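Local coordinates for ankyrin repeat family protein (Enterococcus faecalis, PDB 3HRA) that is of unknown function but, as a stack of ankyrin repeats, probably serves as a scaffold for binding other proteins, at residues 120-125 with 161-166; 169-174 with 180-185. One frame throughout, in Å; residues are numbered along the deposited sequence.

Both contacts belong to the C-terminal half of the ankyrin stack and lie on the same side of the chain's centre, their own centres about 16 Å apart. Interaction 1 packs helix 119-128 on helix 155-166 through aliphatic side chains; interaction 2, later in the chain, sets the loop after helix 155-166 against the start of helix 181-188, largely through water. The two meet where the chain leaves helix 155-166 for the loop: Leu164 O and Ala169 N, 3.0 Å apart, probably form a hydrogen bond, and Met165 CE packs on Gln171 NE2 at 3.8 Å. A contact of aliphatic side chains is thus followed by one bridged by water.

Interaction 1. Residues 120-125 with 161-166; sequences DNVKLL and VKLLME
Leu163 reaches across from helix 155-166 and sets its CD1 methyl against two neighbours on helix 119-128, Val122 and Lys123. Its CD1 lies 3.5 Å from Val122 CG1, the two side chains running past one another in opposite directions. Val122 turns CG1 anti to its own backbone nitrogen (chi1 175°), and this branch, not CG2, makes the contact. The same CG1 has a looser neighbour in Leu164 CD2 at 4.3 Å, a methyl brought close by the end of a side chain whose base does not point at helix 119-128.

Lys123 takes part through its aliphatic stem. Its CG comes to 3.5 Å from Leu163 CD1, tight for two carbons, and the two side chains cross at about a right angle. Beyond CG the lysine stays extended and carries its amine back along its own helix, where NZ forms a salt bridge with Asp120 OD1 at 3.6 Å.

The two helical segments run almost parallel, 7° apart, with axes 10.7 Å from each other at closest approach. This is the side-by-side stacking of equivalent helices in an ankyrin solenoid, each repeat contributing a helix pair and a loop. At this spacing the closest CA atoms, those of Lys123 and Leu163, are 7.7 Å apart, and side chains alone bridge the gap, burying 156 Å² in all, counting both sides.

Val122 and Leu164 also pack on the other helix layer, Val122 on Leu110 and Ala113 of helix 110-115, and Leu164 on Leu144 of helix 143-149. Next to Val122 in sequence, the buried amide of Asn121 is satisfied by Gly80 O and Thr85 OG1, tying this helix to the preceding part of the stack.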
ATOM      1  N   ASP A 120       6.991  -4.678  -7.426  1.00 12.45           N
ATOM      2  CA  ASP A 120       8.035  -3.816  -6.890  1.00 11.52           C
ATOM      3  C   ASP A 120       7.667  -3.306  -5.494  1.00  8.64           C
ATOM      4  O   ASP A 120       8.522  -3.244  -4.611  1.00 11.68           O
ATOM      5  CB  ASP A 120       8.340  -2.661  -7.847  1.00 10.15           C
ATOM      6  CG  ASP A 120       9.054  -3.129  -9.109  1.00 21.61           C
ATOM      7  OD1 ASP A 120       9.936  -4.022  -8.998  1.00 28.47           O
ATOM      8  OD2 ASP A 120       8.730  -2.611 -10.207  1.00 32.32           O
ATOM      9  N   ASN A 121       6.392  -2.998  -5.275  1.00  7.96           N
ATOM     10  CA  ASN A 121       5.935  -2.643  -3.929  1.00  7.06           C
ATOM     11  C   ASN A 121       6.063  -3.788  -2.926  1.00  7.56           C
ATOM     12  O   ASN A 121       6.469  -3.579  -1.774  1.00  7.17           O
ATOM     13  CB  ASN A 121       4.488  -2.117  -3.944  1.00  4.68           C
ATOM     14  CG  ASN A 121       4.420  -0.628  -4.229  1.00  8.30           C
ATOM     15  OD1 ASN A 121       5.367  -0.052  -4.738  1.00 11.88           O
ATOM     16  ND2 ASN A 121       3.301  -0.002  -3.888  1.00  9.66           N
ATOM     17  N   VAL A 122       5.719  -4.995  -3.365  1.00  9.37           N
ATOM     18  CA  VAL A 122       5.881  -6.171  -2.519  1.00  7.87           C
ATOM     19  C   VAL A 122       7.330  -6.325  -2.054  1.00  7.43           C
ATOM     20  O   VAL A 122       7.588  -6.548  -0.871  1.00 11.67           O
ATOM     21  CB  VAL A 122       5.417  -7.440  -3.244  1.00 10.42           C
ATOM     22  CG1 VAL A 122       5.703  -8.662  -2.387  1.00 11.93           C
ATOM     23  CG2 VAL A 122       3.928  -7.316  -3.590  1.00 10.31           C
ATOM     24  N   LYS A 123       8.263  -6.200  -2.991  1.00 10.92           N
ATOM     25  CA  LYS A 123       9.690  -6.351  -2.696  1.00 10.58           C
ATOM     26  C   LYS A 123      10.118  -5.327  -1.684  1.00 11.03           C
ATOM     27  O   LYS A 123      10.801  -5.648  -0.711  1.00 17.16           O
ATOM     28  CB  LYS A 123      10.525  -6.171  -3.960  1.00 16.20           C
ATOM     29  CG  LYS A 123      10.380  -7.276  -4.972  1.00 22.83           C
ATOM     30  CD  LYS A 123      11.105  -6.923  -6.276  1.00 23.25           C
ATOM     31  CE  LYS A 123      10.841  -7.984  -7.357  1.00 26.97           C
ATOM     32  NZ  LYS A 123      10.937  -7.442  -8.754  1.00 34.39           N
ATOM     33  N   LEU A 124       9.704  -4.085  -1.922  1.00 12.68           N
ATOM     34  CA  LEU A 124      10.012  -2.980  -1.032  1.00 11.53           C
ATOM     35  C   LEU A 124       9.522  -3.257   0.394  1.00 11.64           C
ATOM     36  O   LEU A 124      10.270  -3.092   1.369  1.00 16.86           O
ATOM     37  CB  LEU A 124       9.339  -1.721  -1.570  1.00 16.35           C
ATOM     38  CG  LEU A 124      10.149  -0.458  -1.804  1.00 18.87           C
ATOM     39  CD1 LEU A 124      11.468  -0.770  -2.466  1.00 24.78           C
ATOM     40  CD2 LEU A 124       9.310   0.498  -2.659  1.00 17.52           C
ATOM     41  N   LEU A 125       8.267  -3.684   0.518  1.00  8.20           N
ATOM     42  CA  LEU A 125       7.690  -3.930   1.831  1.00  9.51           C
ATOM     43  C   LEU A 125       8.353  -5.131   2.518  1.00  8.54           C
ATOM     44  O   LEU A 125       8.580  -5.106   3.734  1.00 16.55           O
ATOM     45  CB  LEU A 125       6.177  -4.114   1.735  1.00 10.29           C
ATOM     46  CG  LEU A 125       5.413  -2.859   1.279  1.00  7.07           C
ATOM     47  CD1 LEU A 125       4.034  -3.253   0.772  1.00  9.73           C
ATOM     48  CD2 LEU A 125       5.304  -1.820   2.401  1.00  9.47           C
ATOM     49  N   VAL A 161       3.828 -14.979  -6.189  1.00  4.91           N
ATOM     50  CA  VAL A 161       3.802 -16.167  -5.329  1.00  7.22           C
ATOM     51  C   VAL A 161       5.224 -16.647  -4.956  1.00  6.19           C
ATOM     52  O   VAL A 161       5.504 -16.943  -3.798  1.00  7.63           O
ATOM     53  CB  VAL A 161       2.976 -17.309  -5.968  1.00  6.99           C
ATOM     54  CG1 VAL A 161       3.171 -18.619  -5.195  1.00  6.83           C
ATOM     55  CG2 VAL A 161       1.515 -16.915  -6.013  1.00  9.46           C
ATOM     56  N   LYS A 162       6.112 -16.725  -5.942  1.00  8.15           N
ATOM     57  CA  LYS A 162       7.486 -17.154  -5.695  1.00  8.40           C
ATOM     58  C   LYS A 162       8.215 -16.221  -4.724  1.00  7.50           C
ATOM     59  O   LYS A 162       8.882 -16.687  -3.797  1.00  8.83           O
ATOM     60  CB  LYS A 162       8.270 -17.238  -7.007  1.00 10.24           C
ATOM     61  CG  LYS A 162       9.677 -17.743  -6.818  1.00 12.82           C
ATOM     62  CD  LYS A 162       9.691 -19.246  -6.531  1.00 15.46           C
ATOM     63  CE  LYS A 162      11.115 -19.783  -6.611  1.00 17.76           C
ATOM     64  NZ  LYS A 162      11.176 -21.240  -6.304  1.00 16.98           N
ATOM     65  N   LEU A 163       8.095 -14.918  -4.964  1.00  6.11           N
ATOM     66  CA  LEU A 163       8.652 -13.874  -4.100  1.00  8.97           C
ATOM     67  C   LEU A 163       8.186 -14.059  -2.647  1.00  7.84           C
ATOM     68  O   LEU A 163       8.999 -14.022  -1.724  1.00 11.59           O
ATOM     69  CB  LEU A 163       8.207 -12.499  -4.597  1.00  9.78           C
ATOM     70  CG  LEU A 163       9.110 -11.266  -4.481  1.00 18.87           C
ATOM     71  CD1 LEU A 163       8.269  -9.994  -4.382  1.00 20.26           C
ATOM     72  CD2 LEU A 163      10.121 -11.353  -3.341  1.00 16.21           C
ATOM     73  N   LEU A 164       6.884 -14.266  -2.451  1.00  5.81           N
ATOM     74  CA  LEU A 164       6.330 -14.459  -1.100  1.00  9.16           C
ATOM     75  C   LEU A 164       6.872 -15.723  -0.435  1.00  9.71           C
ATOM     76  O   LEU A 164       7.243 -15.706   0.742  1.00  7.65           O
ATOM     77  CB  LEU A 164       4.776 -14.484  -1.118  1.00  4.06           C
ATOM     78  CG  LEU A 164       4.106 -13.141  -1.443  1.00  5.45           C
ATOM     79  CD1 LEU A 164       2.622 -13.298  -1.773  1.00  6.22           C
ATOM     80  CD2 LEU A 164       4.314 -12.172  -0.281  1.00  7.47           C
ATOM     81  N   MET A 165       6.897 -16.830  -1.174  1.00  6.31           N
ATOM     82  CA  MET A 165       7.401 -18.077  -0.606  1.00  8.75           C
ATOM     83  C   MET A 165       8.882 -17.978  -0.287  1.00  8.67           C
ATOM     84  O   MET A 165       9.352 -18.541   0.694  1.00 11.95           O
ATOM     85  CB  MET A 165       7.127 -19.262  -1.540  1.00  8.70           C
ATOM     86  CG  MET A 165       5.641 -19.500  -1.802  1.00  9.16           C
ATOM     87  SD  MET A 165       4.654 -19.657  -0.302  1.00 10.05           S
ATOM     88  CE  MET A 165       5.317 -21.191   0.360  1.00 10.46           C
ATOM     89  N   GLU A 166       9.628 -17.263  -1.120  1.00  6.70           N
ATOM     90  CA  GLU A 166      11.057 -17.136  -0.884  1.00  8.46           C
ATOM     91  C   GLU A 166      11.332 -16.266   0.338  1.00 13.10           C
ATOM     92  O   GLU A 166      12.442 -16.257   0.869  1.00 18.69           O
ATOM     93  CB  GLU A 166      11.757 -16.577  -2.109  1.00  9.17           C
ATOM     94  CG  GLU A 166      12.016 -17.621  -3.172  1.00 13.25           C
ATOM     95  CD  GLU A 166      13.013 -18.687  -2.735  1.00 16.98           C
ATOM     96  OE1 GLU A 166      14.068 -18.329  -2.174  1.00 23.46           O
ATOM     97  OE2 GLU A 166      12.743 -19.880  -2.959  1.00 19.86           O
TER

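Interaction 2. Residues 169-174 with 180-185; sequences ADQSIK and TAMDYA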
ATOM      1  N   ALA A 169       6.631 -16.817   3.490  1.00  7.79           N
ATOM      2  CA  ALA A 169       5.163 -16.804   3.666  1.00  9.32           C
ATOM      3  C   ALA A 169       4.665 -18.165   4.131  1.00  7.90           C
ATOM      4  O   ALA A 169       5.104 -19.201   3.628  1.00 11.18           O
ATOM      5  CB  ALA A 169       4.459 -16.408   2.364  1.00  8.04           C
ATOM      6  N   ASP A 170       3.742 -18.161   5.087  1.00  8.92           N
ATOM      7  CA  ASP A 170       3.142 -19.407   5.575  1.00 11.31           C
ATOM      8  C   ASP A 170       1.975 -19.775   4.667  1.00  7.54           C
ATOM      9  O   ASP A 170       0.934 -19.121   4.683  1.00  9.40           O
ATOM     10  CB  ASP A 170       2.672 -19.226   7.022  1.00 11.67           C
ATOM     11  CG  ASP A 170       2.099 -20.502   7.633  1.00 14.89           C
ATOM     12  OD1 ASP A 170       2.022 -21.543   6.946  1.00 13.99           O
ATOM     13  OD2 ASP A 170       1.712 -20.456   8.817  1.00 17.15           O
ATOM     14  N   GLN A 171       2.143 -20.818   3.869  1.00  8.31           N
ATOM     15  CA  GLN A 171       1.084 -21.201   2.941  1.00  6.38           C
ATOM     16  C   GLN A 171      -0.008 -22.084   3.558  1.00  8.00           C
ATOM     17  O   GLN A 171      -1.009 -22.388   2.900  1.00 10.66           O
ATOM     18  CB  GLN A 171       1.660 -21.878   1.693  1.00  9.73           C
ATOM     19  CG  GLN A 171       2.156 -23.301   1.915  1.00 10.49           C
ATOM     20  CD  GLN A 171       2.380 -24.039   0.608  1.00  9.61           C
ATOM     21  OE1 GLN A 171       1.475 -24.140  -0.227  1.00 13.46           O
ATOM     22  NE2 GLN A 171       3.581 -24.584   0.435  1.00  9.90           N
ATOM     23  N   SER A 172       0.173 -22.471   4.818  1.00  6.45           N
ATOM     24  CA  SER A 172      -0.797 -23.331   5.494  1.00  6.63           C
ATOM     25  C   SER A 172      -1.968 -22.531   6.077  1.00 12.14           C
ATOM     26  O   SER A 172      -2.982 -23.105   6.500  1.00 13.26           O
ATOM     27  CB  SER A 172      -0.099 -24.184   6.571  1.00 15.01           C
ATOM     28  OG  SER A 172       0.222 -23.418   7.722  1.00 19.82           O
ATOM     29  N   ILE A 173      -1.839 -21.206   6.084  1.00  9.29           N
ATOM     30  CA  ILE A 173      -2.893 -20.354   6.650  1.00  8.88           C
ATOM     31  C   ILE A 173      -4.210 -20.481   5.882  1.00  9.34           C
ATOM     32  O   ILE A 173      -4.231 -20.405   4.663  1.00 10.73           O
ATOM     33  CB  ILE A 173      -2.454 -18.869   6.707  1.00  6.57           C
ATOM     34  CG1 ILE A 173      -1.256 -18.725   7.653  1.00  8.22           C
ATOM     35  CG2 ILE A 173      -3.620 -17.974   7.152  1.00 10.05           C
ATOM     36  CD1 ILE A 173      -0.547 -17.357   7.626  1.00 12.02           C
ATOM     37  N   LYS A 174      -5.309 -20.678   6.615  1.00  9.49           N
ATOM     38  CA  LYS A 174      -6.641 -20.773   6.018  1.00  6.66           C
ATOM     39  C   LYS A 174      -7.402 -19.466   6.170  1.00  8.34           C
ATOM     40  O   LYS A 174      -7.359 -18.822   7.224  1.00 10.71           O
ATOM     41  CB  LYS A 174      -7.444 -21.920   6.653  1.00  8.78           C
ATOM     42  CG  LYS A 174      -6.888 -23.324   6.335  1.00 10.20           C
ATOM     43  CD  LYS A 174      -7.605 -24.411   7.129  1.00 14.47           C
ATOM     44  CE  LYS A 174      -7.066 -25.795   6.762  1.00 16.97           C
ATOM     45  NZ  LYS A 174      -7.580 -26.862   7.670  1.00 27.92           N
ATOM     46  N   THR A 180      -6.861 -22.727   1.783  1.00  9.38           N
ATOM     47  CA  THR A 180      -5.489 -22.263   1.680  1.00  7.71           C
ATOM     48  C   THR A 180      -5.181 -21.831   0.248  1.00  8.88           C
ATOM     49  O   THR A 180      -5.961 -22.062  -0.681  1.00  6.78           O
ATOM     50  CB  THR A 180      -4.464 -23.367   2.061  1.00 12.28           C
ATOM     51  OG1 THR A 180      -4.563 -24.444   1.120  1.00 11.15           O
ATOM     52  CG2 THR A 180      -4.705 -23.875   3.494  1.00 14.29           C
ATOM     53  N   ALA A 181      -4.020 -21.220   0.072  1.00  7.51           N
ATOM     54  CA  ALA A 181      -3.549 -20.853  -1.262  1.00  9.08           C
ATOM     55  C   ALA A 181      -3.467 -22.075  -2.208  1.00  9.29           C
ATOM     56  O   ALA A 181      -3.859 -22.006  -3.372  1.00  8.71           O
ATOM     57  CB  ALA A 181      -2.199 -20.165  -1.155  1.00 10.72           C
ATOM     58  N   MET A 182      -2.972 -23.197  -1.703  1.00  9.81           N
ATOM     59  CA  MET A 182      -2.902 -24.426  -2.488  1.00  6.33           C
ATOM     60  C   MET A 182      -4.294 -24.866  -2.940  1.00  9.60           C
ATOM     61  O   MET A 182      -4.478 -25.303  -4.074  1.00 12.09           O
ATOM     62  CB  MET A 182      -2.249 -25.528  -1.647  1.00 12.04           C
ATOM     63  CG  MET A 182      -1.800 -26.742  -2.420  1.00 21.31           C
ATOM     64  SD  MET A 182      -0.812 -27.867  -1.398  1.00 33.36           S
ATOM     65  CE  MET A 182       0.770 -27.030  -1.340  1.00 20.72           C
ATOM     66  N   ASP A 183      -5.270 -24.747  -2.043  1.00  9.04           N
ATOM     67  CA  ASP A 183      -6.669 -25.072  -2.353  1.00  9.03           C
ATOM     68  C   ASP A 183      -7.181 -24.260  -3.532  1.00  9.95           C
ATOM     69  O   ASP A 183      -7.775 -24.820  -4.459  1.00 11.99           O
ATOM     70  CB  ASP A 183      -7.580 -24.822  -1.137  1.00 12.60           C
ATOM     71  CG  ASP A 183      -7.384 -25.841  -0.036  1.00 15.28           C
ATOM     72  OD1 ASP A 183      -7.007 -26.996  -0.356  1.00 17.90           O
ATOM     73  OD2 ASP A 183      -7.606 -25.484   1.151  1.00 13.62           O
ATOM     74  N   TYR A 184      -6.947 -22.945  -3.505  1.00  7.40           N
ATOM     75  CA  TYR A 184      -7.432 -22.073  -4.570  1.00  5.70           C
ATOM     76  C   TYR A 184      -6.758 -22.381  -5.911  1.00  8.44           C
ATOM     77  O   TYR A 184      -7.426 -22.454  -6.939  1.00 12.05           O
ATOM     78  CB  TYR A 184      -7.248 -20.587  -4.212  1.00  7.31           C
ATOM     79  CG  TYR A 184      -8.259 -20.074  -3.206  1.00  9.09           C
ATOM     80  CD1 TYR A 184      -9.587 -19.885  -3.567  1.00 16.86           C
ATOM     81  CD2 TYR A 184      -7.880 -19.760  -1.905  1.00  7.83           C
ATOM     82  CE1 TYR A 184     -10.522 -19.409  -2.655  1.00 17.36           C
ATOM     83  CE2 TYR A 184      -8.808 -19.267  -0.981  1.00  9.67           C
ATOM     84  CZ  TYR A 184     -10.125 -19.105  -1.367  1.00 13.69           C
ATOM     85  OH  TYR A 184     -11.059 -18.636  -0.472  1.00 17.27           O
ATOM     86  N   ALA A 185      -5.438 -22.538  -5.903  1.00  9.69           N
ATOM     87  CA  ALA A 185      -4.713 -22.805  -7.138  1.00  8.60           C
ATOM     88  C   ALA A 185      -5.203 -24.100  -7.775  1.00 11.77           C
ATOM     89  O   ALA A 185      -5.409 -24.174  -8.982  1.00 13.28           O
ATOM     90  CB  ALA A 185      -3.214 -22.876  -6.878  1.00 11.59           C
TER
HETATM   91  O   HOH W   1      -2.669 -20.281   2.449  1.00  8.52           O
HETATM   92  O   HOH W   2      -1.112 -23.528   0.474  1.00 12.06           O
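Thr180 lays its methyl CG2 against loop 169-174, 3.5 Å from Ser172 O and 3.6 Å from Lys174 CG. At the other end of the contact, the terminal methyl of Met182 approaches the side chain of Gln171, CE lying 3.2 Å from OE1; the bend at chi3 (-77°) turns CE toward OE1, and SD stays farther off.

Polar contact between the segments runs through two waters. One donates to Gln171 O and Ile173 O and accepts from Ala181 N; the other donates to Gln171 O and Gln171 OE1 and accepts from Met182 N. The backbone carbonyl Gln171 O thus takes a bond from each water. The side-chain amide accepts from the second water at OE1 and donates from NE2 to Leu197 O and the C-terminal Asn201 OXT, which fixes how it is turned.

Further out, each segment is braced from within. Thr180 is the N-cap of helix 181-188 in a capping box: Asp183 N donates to Thr180 OG1 at 3.3 Å, and Thr180 N donates to Asp183 OD2 at 2.9 Å, nearly straight at 171°. In the loop, Asp170 OD1 closes an Asx turn by accepting Ser172 N at 3.0 Å, and also takes the Ser172 hydroxyl.

With Ala181 N and Met182 N bonded to water and Asp183 N to the N-cap hydroxyl, the first-turn amides are satisfied without any direct hydrogen bond between loop and helix.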